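PDB 4AE5: signal transduction protein TRAP from Staphylococcus aureus, which probably regulates staphylococcal virulence, its phosphorylated form leading to activation of the agr system, RNAIII synthesis and the expression of toxins and biofilm genes. Local coordinates for residues Leu87-Phe97 and Phe129-Phe139. Numbering follows the deposited sequence.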
ATOM      1  N   LEU A  87       4.320  13.588  -3.823  1.00 21.43           N
ATOM      2  CA  LEU A  87       3.254  12.670  -3.371  1.00 21.59           C
ATOM      3  C   LEU A  87       2.697  13.267  -2.038  1.00 23.28           C
ATOM      4  O   LEU A  87       1.507  13.508  -1.892  1.00 24.09           O
ATOM      5  CB  LEU A  87       3.807  11.238  -3.242  1.00 19.60           C
ATOM      6  CG  LEU A  87       3.970  10.561  -4.646  1.00 18.50           C
ATOM      7  CD1 LEU A  87       4.566   9.157  -4.546  1.00 19.94           C
ATOM      8  CD2 LEU A  87       2.607  10.456  -5.355  1.00 18.45           C
ATOM      9  N   ILE A  88       3.597  13.642  -1.154  1.00 22.81           N
ATOM     10  CA  ILE A  88       3.243  14.520   0.017  1.00 23.08           C
ATOM     11  C   ILE A  88       2.245  15.677  -0.174  1.00 22.80           C
ATOM     12  O   ILE A  88       1.270  15.818   0.593  1.00 23.14           O
ATOM     13  CB  ILE A  88       4.585  14.908   0.724  1.00 25.18           C
ATOM     14  CG1 ILE A  88       4.892  13.718   1.542  1.00 25.55           C
ATOM     15  CG2 ILE A  88       4.464  16.057   1.700  1.00 27.05           C
ATOM     16  CD1 ILE A  88       3.764  13.560   2.517  1.00 26.20           C
ATOM     17  N   SER A  89       2.467  16.502  -1.188  1.00 20.21           N
ATOM     18  CA  SER A  89       1.677  17.663  -1.410  1.00 20.59           C
ATOM     19  C   SER A  89       0.332  17.433  -2.124  1.00 19.24           C
ATOM     20  O   SER A  89      -0.369  18.388  -2.321  1.00 20.63           O
ATOM     21  CB  SER A  89       2.511  18.747  -2.108  1.00 21.94           C
ATOM     22  OG  SER A  89       3.485  19.298  -1.204  1.00 24.63           O
ATOM     23  N   VAL A  90      -0.026  16.211  -2.462  1.00 18.72           N
ATOM     24  CA  VAL A  90      -1.305  15.997  -3.143  1.00 20.24           C
ATOM     25  C   VAL A  90      -2.519  16.340  -2.313  1.00 19.06           C
ATOM     26  O   VAL A  90      -2.578  15.958  -1.185  1.00 21.48           O
ATOM     27  CB  VAL A  90      -1.476  14.547  -3.621  1.00 19.47           C
ATOM     28  CG1 VAL A  90      -2.855  14.355  -4.180  1.00 19.65           C
ATOM     29  CG2 VAL A  90      -0.441  14.207  -4.644  1.00 20.55           C
ATOM     30  N   ASP A  91      -3.473  17.027  -2.915  1.00 19.21           N
ATOM     31  CA  ASP A  91      -4.694  17.438  -2.257  1.00 23.24           C
ATOM     32  C   ASP A  91      -5.403  16.261  -1.641  1.00 22.94           C
ATOM     33  O   ASP A  91      -5.720  15.345  -2.292  1.00 22.31           O
ATOM     34  CB  ASP A  91      -5.664  18.190  -3.191  1.00 25.25           C
ATOM     35  CG  ASP A  91      -6.780  18.941  -2.441  1.00 29.57           C
ATOM     36  OD1 ASP A  91      -7.038  18.689  -1.272  1.00 30.20           O
ATOM     37  OD2 ASP A  91      -7.430  19.779  -3.055  1.00 30.94           O
ATOM     38  N   ASP A  92      -5.617  16.349  -0.357  1.00 23.42           N
ATOM     39  CA  ASP A  92      -6.291  15.371   0.430  1.00 27.66           C
ATOM     40  C   ASP A  92      -7.741  15.058   0.072  1.00 23.29           C
ATOM     41  O   ASP A  92      -8.326  14.242   0.735  1.00 24.44           O
ATOM     42  CB  ASP A  92      -6.290  15.823   1.907  1.00 32.44           C
ATOM     43  CG  ASP A  92      -5.453  14.958   2.732  1.00 41.99           C
ATOM     44  OD1 ASP A  92      -4.563  14.449   2.117  1.00 46.33           O
ATOM     45  OD2 ASP A  92      -5.650  14.751   3.944  1.00 45.53           O
ATOM     46  N   ASN A  93      -8.299  15.712  -0.919  1.00 23.23           N
ATOM     47  CA  ASN A  93      -9.748  15.674  -1.151  1.00 25.26           C
ATOM     48  C   ASN A  93     -10.311  14.295  -1.502  1.00 23.63           C
ATOM     49  O   ASN A  93     -11.456  14.039  -1.297  1.00 20.66           O
ATOM     50  CB  ASN A  93     -10.182  16.660  -2.211  1.00 26.90           C
ATOM     51  CG  ASN A  93     -11.684  16.752  -2.350  1.00 33.03           C
ATOM     52  OD1 ASN A  93     -12.397  16.776  -1.381  1.00 36.85           O
ATOM     53  ND2 ASN A  93     -12.156  16.795  -3.559  1.00 34.60           N
ATOM     54  N   PHE A  94      -9.441  13.449  -2.022  1.00 21.86           N
ATOM     55  CA  PHE A  94      -9.759  12.073  -2.333  1.00 19.10           C
ATOM     56  C   PHE A  94     -10.312  11.325  -1.149  1.00 18.23           C
ATOM     57  O   PHE A  94     -11.035  10.419  -1.298  1.00 16.43           O
ATOM     58  CB  PHE A  94      -8.568  11.349  -2.965  1.00 19.53           C
ATOM     59  CG  PHE A  94      -7.352  11.233  -2.096  1.00 19.02           C
ATOM     60  CD1 PHE A  94      -7.307  10.344  -1.065  1.00 19.38           C
ATOM     61  CD2 PHE A  94      -6.214  11.972  -2.360  1.00 19.64           C
ATOM     62  CE1 PHE A  94      -6.192  10.209  -0.286  1.00 18.03           C
ATOM     63  CE2 PHE A  94      -5.078  11.833  -1.589  1.00 18.17           C
ATOM     64  CZ  PHE A  94      -5.073  10.949  -0.550  1.00 18.70           C
ATOM     65  N   ARG A  95      -9.963  11.782   0.040  1.00 17.24           N
ATOM     66  CA  ARG A  95     -10.490  11.184   1.247  1.00 19.09           C
ATOM     67  C   ARG A  95     -12.026  11.232   1.333  1.00 18.52           C
ATOM     68  O   ARG A  95     -12.651  10.443   2.039  1.00 16.77           O
ATOM     69  CB  ARG A  95      -9.902  11.952   2.409  1.00 23.94           C
ATOM     70  CG  ARG A  95     -10.420  11.594   3.774  1.00 31.38           C
ATOM     71  CD  ARG A  95     -10.229  12.844   4.687  1.00 33.92           C
ATOM     72  NE  ARG A  95      -8.816  13.178   4.890  1.00 34.75           N
ATOM     73  CZ  ARG A  95      -8.148  13.077   6.064  1.00 36.90           C
ATOM     74  NH1 ARG A  95      -8.724  12.615   7.177  1.00 29.22           N
ATOM     75  NH2 ARG A  95      -6.869  13.437   6.112  1.00 34.33           N
ATOM     76  N   ASN A  96     -12.625  12.151   0.598  1.00 19.02           N
ATOM     77  CA  ASN A  96     -14.095  12.227   0.572  1.00 20.06           C
ATOM     78  C   ASN A  96     -14.781  11.506  -0.586  1.00 19.81           C
ATOM     79  O   ASN A  96     -16.019  11.516  -0.659  1.00 23.05           O
ATOM     80  CB  ASN A  96     -14.534  13.673   0.528  1.00 23.10           C
ATOM     81  CG  ASN A  96     -14.053  14.416   1.720  1.00 24.51           C
ATOM     82  OD1 ASN A  96     -13.358  15.380   1.558  1.00 30.13           O
ATOM     83  ND2 ASN A  96     -14.317  13.888   2.917  1.00 25.43           N
ATOM     84  N   PHE A  97     -14.006  10.876  -1.446  1.00 18.33           N
ATOM     85  CA  PHE A  97     -14.594  10.118  -2.575  1.00 18.14           C
ATOM     86  C   PHE A  97     -15.356   8.864  -2.118  1.00 18.19           C
ATOM     87  O   PHE A  97     -15.032   8.206  -1.123  1.00 17.94           O
ATOM     88  CB  PHE A  97     -13.485   9.791  -3.606  1.00 17.76           C
ATOM     89  CG  PHE A  97     -13.065  10.943  -4.489  1.00 19.44           C
ATOM     90  CD1 PHE A  97     -13.045  12.263  -4.037  1.00 21.75           C
ATOM     91  CD2 PHE A  97     -12.706  10.700  -5.800  1.00 20.21           C
ATOM     92  CE1 PHE A  97     -12.638  13.302  -4.868  1.00 21.30           C
ATOM     93  CE2 PHE A  97     -12.303  11.727  -6.629  1.00 19.19           C
ATOM     94  CZ  PHE A  97     -12.244  13.019  -6.154  1.00 20.48           C
ATOM     95  N   PHE A 129     -12.486   5.630  -8.582  1.00 15.38           N
ATOM     96  CA  PHE A 129     -11.605   6.693  -8.123  1.00 16.35           C
ATOM     97  C   PHE A 129     -10.408   6.802  -9.096  1.00 15.45           C
ATOM     98  O   PHE A 129      -9.923   7.915  -9.509  1.00 14.40           O
ATOM     99  CB  PHE A 129     -11.164   6.377  -6.669  1.00 16.43           C
ATOM    100  CG  PHE A 129      -9.897   7.107  -6.226  1.00 16.50           C
ATOM    101  CD1 PHE A 129      -9.893   8.476  -6.181  1.00 17.62           C
ATOM    102  CD2 PHE A 129      -8.745   6.401  -5.809  1.00 17.00           C
ATOM    103  CE1 PHE A 129      -8.790   9.191  -5.782  1.00 18.21           C
ATOM    104  CE2 PHE A 129      -7.616   7.122  -5.367  1.00 18.56           C
ATOM    105  CZ  PHE A 129      -7.658   8.503  -5.356  1.00 18.02           C
ATOM    106  N   LYS A 130      -9.942   5.652  -9.519  1.00 16.08           N
ATOM    107  CA  LYS A 130      -8.795   5.625 -10.399  1.00 16.22           C
ATOM    108  C   LYS A 130      -9.027   6.386 -11.727  1.00 17.80           C
ATOM    109  O   LYS A 130      -8.092   6.890 -12.403  1.00 17.86           O
ATOM    110  CB  LYS A 130      -8.406   4.142 -10.626  1.00 19.25           C
ATOM    111  CG  LYS A 130      -7.496   3.934 -11.816  1.00 22.08           C
ATOM    112  CD  LYS A 130      -6.690   2.649 -11.677  1.00 23.41           C
ATOM    113  CE  LYS A 130      -7.479   1.395 -11.554  1.00 24.03           C
ATOM    114  NZ  LYS A 130      -6.731   0.272 -12.329  1.00 25.79           N
ATOM    115  N   GLN A 131     -10.265   6.435 -12.161  1.00 17.68           N
ATOM    116  CA  GLN A 131     -10.563   7.247 -13.327  1.00 20.62           C
ATOM    117  C   GLN A 131     -10.676   8.732 -13.104  1.00 17.44           C
ATOM    118  O   GLN A 131     -10.702   9.496 -14.082  1.00 20.18           O
ATOM    119  CB  GLN A 131     -11.864   6.757 -13.969  1.00 21.53           C
ATOM    120  CG  GLN A 131     -11.917   5.267 -14.147  1.00 24.77           C
ATOM    121  CD  GLN A 131     -13.261   4.857 -14.638  1.00 26.01           C
ATOM    122  OE1 GLN A 131     -13.573   5.146 -15.776  1.00 33.14           O
ATOM    123  NE2 GLN A 131     -14.068   4.175 -13.803  1.00 26.16           N
ATOM    124  N   SER A 132     -10.825   9.191 -11.878  1.00 17.40           N
ATOM    125  CA  SER A 132     -11.057  10.606 -11.650  1.00 17.62           C
ATOM    126  C   SER A 132      -9.759  11.373 -11.986  1.00 17.79           C
ATOM    127  O   SER A 132      -8.634  10.801 -11.922  1.00 16.04           O
ATOM    128  CB  SER A 132     -11.363  10.876 -10.157  1.00 17.12           C
ATOM    129  OG  SER A 132     -10.234  10.499  -9.324  1.00 13.06           O
ATOM    130  N   ASP A 133      -9.933  12.653 -12.268  1.00 18.29           N
ATOM    131  CA  ASP A 133      -8.818  13.625 -12.282  1.00 18.95           C
ATOM    132  C   ASP A 133      -7.961  13.600 -11.053  1.00 18.23           C
ATOM    133  O   ASP A 133      -6.738  13.634 -11.228  1.00 17.56           O
ATOM    134  CB  ASP A 133      -9.282  15.096 -12.527  1.00 21.07           C
ATOM    135  CG  ASP A 133      -9.770  15.323 -13.938  1.00 23.65           C
ATOM    136  OD1 ASP A 133      -9.696  14.410 -14.818  1.00 25.77           O
ATOM    137  OD2 ASP A 133     -10.262  16.438 -14.177  1.00 26.24           O
ATOM    138  N   ALA A 134      -8.545  13.517  -9.829  1.00 17.66           N
ATOM    139  CA  ALA A 134      -7.738  13.546  -8.606  1.00 17.26           C
ATOM    140  C   ALA A 134      -6.712  12.370  -8.648  1.00 19.19           C
ATOM    141  O   ALA A 134      -5.529  12.500  -8.225  1.00 21.70           O
ATOM    142  CB  ALA A 134      -8.585  13.453  -7.339  1.00 17.77           C
ATOM    143  N   PHE A 135      -7.120  11.253  -9.206  1.00 15.72           N
ATOM    144  CA  PHE A 135      -6.156  10.151  -9.338  1.00 16.11           C
ATOM    145  C   PHE A 135      -5.260  10.315 -10.554  1.00 16.14           C
ATOM    146  O   PHE A 135      -4.029  10.204 -10.428  1.00 14.29           O
ATOM    147  CB  PHE A 135      -6.862   8.796  -9.370  1.00 15.75           C
ATOM    148  CG  PHE A 135      -5.909   7.612  -9.325  1.00 14.49           C
ATOM    149  CD1 PHE A 135      -5.212   7.232 -10.499  1.00 14.26           C
ATOM    150  CD2 PHE A 135      -5.684   6.930  -8.143  1.00 15.03           C
ATOM    151  CE1 PHE A 135      -4.352   6.119 -10.487  1.00 14.81           C
ATOM    152  CE2 PHE A 135      -4.833   5.782  -8.115  1.00 14.51           C
ATOM    153  CZ  PHE A 135      -4.146   5.417  -9.294  1.00 15.18           C
ATOM    154  N   ASN A 136      -5.859  10.494 -11.721  1.00 16.66           N
ATOM    155  CA  ASN A 136      -5.093  10.555 -12.970  1.00 19.18           C
ATOM    156  C   ASN A 136      -4.022  11.600 -12.983  1.00 17.83           C
ATOM    157  O   ASN A 136      -2.945  11.400 -13.577  1.00 19.20           O
ATOM    158  CB  ASN A 136      -5.996  10.789 -14.160  1.00 22.58           C
ATOM    159  CG  ASN A 136      -6.223   9.571 -14.941  1.00 27.97           C
ATOM    160  OD1 ASN A 136      -7.389   9.284 -15.355  1.00 31.18           O
ATOM    161  ND2 ASN A 136      -5.137   8.783 -15.148  1.00 23.52           N
ATOM    162  N   ASP A 137      -4.279  12.725 -12.304  1.00 15.66           N
ATOM    163  CA  ASP A 137      -3.338  13.802 -12.411  1.00 16.81           C
ATOM    164  C   ASP A 137      -2.226  13.709 -11.360  1.00 16.26           C
ATOM    165  O   ASP A 137      -1.253  14.544 -11.377  1.00 17.60           O
ATOM    166  CB  ASP A 137      -4.053  15.154 -12.324  1.00 16.82           C
ATOM    167  CG  ASP A 137      -4.908  15.453 -13.548  1.00 19.14           C
ATOM    168  OD1 ASP A 137      -4.725  14.909 -14.659  1.00 21.44           O
ATOM    169  OD2 ASP A 137      -5.840  16.256 -13.399  1.00 20.93           O
ATOM    170  N   HIS A 138      -2.398  12.792 -10.389  1.00 15.06           N
ATOM    171  CA  HIS A 138      -1.451  12.675  -9.247  1.00 15.57           C
ATOM    172  C   HIS A 138      -0.755  11.331  -9.017  1.00 14.42           C
ATOM    173  O   HIS A 138       0.405  11.313  -8.554  1.00 15.27           O
ATOM    174  CB  HIS A 138      -2.112  13.191  -7.953  1.00 17.33           C
ATOM    175  CG  HIS A 138      -2.694  14.540  -8.106  1.00 18.57           C
ATOM    176  ND1 HIS A 138      -1.951  15.664  -8.092  1.00 20.90           N
ATOM    177  CD2 HIS A 138      -3.992  14.938  -8.358  1.00 19.67           C
ATOM    178  CE1 HIS A 138      -2.748  16.720  -8.317  1.00 18.15           C
ATOM    179  NE2 HIS A 138      -3.985  16.271  -8.489  1.00 17.91           N
ATOM    180  N   PHE A 139      -1.436  10.207  -9.298  1.00 13.57           N
ATOM    181  CA  PHE A 139      -1.001   8.883  -8.823  1.00 14.34           C
ATOM    182  C   PHE A 139      -0.803   7.918 -10.001  1.00 15.26           C
ATOM    183  O   PHE A 139      -0.374   6.737  -9.778  1.00 16.63           O
ATOM    184  CB  PHE A 139      -1.986   8.261  -7.789  1.00 14.82           C
ATOM    185  CG  PHE A 139      -2.141   9.069  -6.509  1.00 15.54           C
ATOM    186  CD1 PHE A 139      -1.051   9.238  -5.654  1.00 16.25           C
ATOM    187  CD2 PHE A 139      -3.344   9.676  -6.194  1.00 15.74           C
ATOM    188  CE1 PHE A 139      -1.196   9.956  -4.477  1.00 16.72           C
ATOM    189  CE2 PHE A 139      -3.498  10.442  -5.028  1.00 18.13           C
ATOM    190  CZ  PHE A 139      -2.407  10.611  -4.178  1.00 16.63           C
TER
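In the helical layer outside the beta-barrel, the loop and 3-10 turn after helix 80-88 set Val90, Phe94 and Phe97 against Phe129, His138 and Phe139. The interface is mainly apolar, and no hydrogen bond crosses it. Phe139 turns its edge to the face of Phe94 in an offset edge-to-face pair, centroids 5.8 Å apart, planes at 79°. Val90 CG1, anti to the backbone N (chi1 174°), lies over one face of the His138 imidazole as a CH-pi contact, 4.3 Å from the ring centroid and 26° off the normal, and reaches Phe139 CZ at 3.8 Å. Leu87 CD2 meets Phe139 CD1 at 3.9 Å. Phe94 CB touches Phe129 CE1 at 3.6 Å, while Phe97 CD2 comes to the edge of the Phe129 ring, 3.6 Å from CD1. Phe97 CE2 presents the ring edge to Ser132 OG at 3.6 Å, and CZ touches Ala134 CB. Ser132 OG, at the N-cap, accepts from Phe135 N and donates to Phe129 O (2.6 Å) on an in-plane lone pair, fixing the hydroxyl beside Phe97. Phe118 packs edge-to-face with Phe129 and Phe139, completing an aromatic cluster that joins the outer helices to the barrel, as in the alpha-plus-beta barrels of the ABM family.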